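Local coordinates for protein alpha-1,4-endofucoidanase (Mariniflexile fucanivorans, PDB 6DLH) that hydrolyses fucoidan as a retaining endo-acting glycoside hydrolase of family 107, its catalytic part followed by immunoglobulin-like domains, and binds calcium ions, at residues I429-A432 and P438-H441. Residues are numbered along the deposited sequence; the frame is centred on the assembly and turned at random.
Sequences ILPA and PYSH
The phenol of Tyr439 reaches across to the backbone of Pro431 in a putative immunoglobulin-like domain, where the loop 429-432 runs nearly antiparallel to the first part of strand 439-444, an outer strand of a three-stranded sheet. Only one hydrogen bond joins the two segments: Tyr439 OH gives its proton to Pro431 O over 2.7 Å. The C=O...donor angle is 126°, and the hydroxyl is tilted 28° from the carbonyl plane. With CG anti to the backbone N (chi1 -168°), the phenol end is carried across to the loop, where the ring edge meets the carbonyls; Ala432 O lies 3.2 Å from Tyr439 CE1, near the ring plane. The hydroxyl is also packed against carbon, with Leu430 CB 3.4 Å from Tyr439 OH. This is the tight, inward part of the contact: Leu430 and Tyr439 are both buried, and Leu513 of strand 505-513 touches both, while Leu482 of strand 479-484 also meets Leu430. Within the sheet, strand 439-444 pairs antiparallel with 479-484 through backbone bonds of Tyr439 with Gly484 and His441 with Leu482.

From the buried side, Leu430 CD2 reaches the His441 ring obliquely, 4.0 Å from His441 CD2. On the more exposed side no hydrogen bond links the two segments, and the partly exposed Pro431 and His441 meet by van der Waals contact, crossing at about a right angle. Pro431 CD sits over one imidazole face, displaced to its ND1 side, 3.3 Å from His441 ND1. Pro431 CG lies farther out, past the ring's rim, 3.5 Å from His441 ND1.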
loop_
_atom_site.group_PDB
_atom_site.type_symbol
_atom_site.label_atom_id
_atom_site.label_comp_id
_atom_site.label_asym_id
_atom_site.label_seq_id
_atom_site.Cartn_x
_atom_site.Cartn_y
_atom_site.Cartn_z
ATOM N N ILE A 429 -1.566 22.870 0.383
ATOM C CA ILE A 429 -2.967 22.535 0.179
ATOM C C ILE A 429 -3.813 23.280 1.211
ATOM O O ILE A 429 -3.527 23.241 2.409
ATOM C CB ILE A 429 -3.179 21.005 0.246
ATOM C CG1 ILE A 429 -2.304 20.248 -0.764
ATOM C CG2 ILE A 429 -4.653 20.638 0.125
ATOM C CD1 ILE A 429 -2.588 20.534 -2.229
ATOM N N LEU A 430 -4.852 23.970 0.723
ATOM C CA LEU A 430 -5.750 24.730 1.582
ATOM C C LEU A 430 -7.055 23.954 1.733
ATOM O O LEU A 430 -7.484 23.304 0.786
ATOM C CB LEU A 430 -6.002 26.101 0.948
ATOM C CG LEU A 430 -4.768 26.974 0.709
ATOM C CD1 LEU A 430 -5.176 28.297 0.074
ATOM C CD2 LEU A 430 -3.991 27.224 2.001
ATOM N N PRO A 431 -7.714 23.977 2.915
ATOM C CA PRO A 431 -9.042 23.374 3.077
ATOM C C PRO A 431 -10.037 23.848 2.016
ATOM O O PRO A 431 -9.870 24.926 1.440
ATOM C CB PRO A 431 -9.493 23.885 4.454
ATOM C CG PRO A 431 -8.204 24.103 5.208
ATOM C CD PRO A 431 -7.210 24.571 4.163
ATOM N N ALA A 432 -11.058 23.022 1.759
ATOM C CA ALA A 432 -12.112 23.315 0.792
ATOM C C ALA A 432 -12.947 24.528 1.222
ATOM O O ALA A 432 -13.021 24.869 2.404
ATOM C CB ALA A 432 -12.980 22.092 0.606
ATOM N N PRO A 438 -17.756 29.256 8.191
ATOM C CA PRO A 438 -16.507 29.963 8.491
ATOM C C PRO A 438 -15.288 29.188 7.991
ATOM O O PRO A 438 -15.216 27.968 8.141
ATOM C CB PRO A 438 -16.491 30.059 10.028
ATOM C CG PRO A 438 -17.942 29.881 10.432
ATOM C CD PRO A 438 -18.515 28.922 9.408
ATOM N N TYR A 439 -14.344 29.920 7.383
ATOM C CA TYR A 439 -13.109 29.364 6.851
ATOM C C TYR A 439 -11.949 29.779 7.754
ATOM O O TYR A 439 -11.893 30.930 8.180
ATOM C CB TYR A 439 -12.893 29.862 5.418
ATOM C CG TYR A 439 -11.813 29.143 4.651
ATOM C CD1 TYR A 439 -12.104 28.014 3.902
ATOM C CD2 TYR A 439 -10.501 29.593 4.663
ATOM C CE1 TYR A 439 -11.116 27.340 3.199
ATOM C CE2 TYR A 439 -9.500 28.932 3.965
ATOM C CZ TYR A 439 -9.810 27.801 3.229
ATOM O OH TYR A 439 -8.838 27.136 2.540
ATOM N N SER A 440 -11.032 28.839 8.036
ATOM C CA SER A 440 -9.865 29.126 8.860
ATOM C C SER A 440 -8.746 28.104 8.638
ATOM O O SER A 440 -8.923 26.918 8.908
ATOM C CB SER A 440 -10.244 29.191 10.310
ATOM O OG SER A 440 -9.320 29.992 11.020
ATOM N N HIS A 441 -7.578 28.587 8.188
ATOM C CA HIS A 441 -6.396 27.752 8.021
ATOM C C HIS A 441 -5.129 28.516 8.396
ATOM O O HIS A 441 -4.911 29.637 7.944
ATOM C CB HIS A 441 -6.297 27.185 6.597
ATOM C CG HIS A 441 -5.139 26.256 6.413
ATOM N ND1 HIS A 441 -5.189 24.927 6.792
ATOM C CD2 HIS A 441 -3.905 26.455 5.900
ATOM C CE1 HIS A 441 -4.034 24.350 6.525
ATOM N NE2 HIS A 441 -3.230 25.267 5.979
#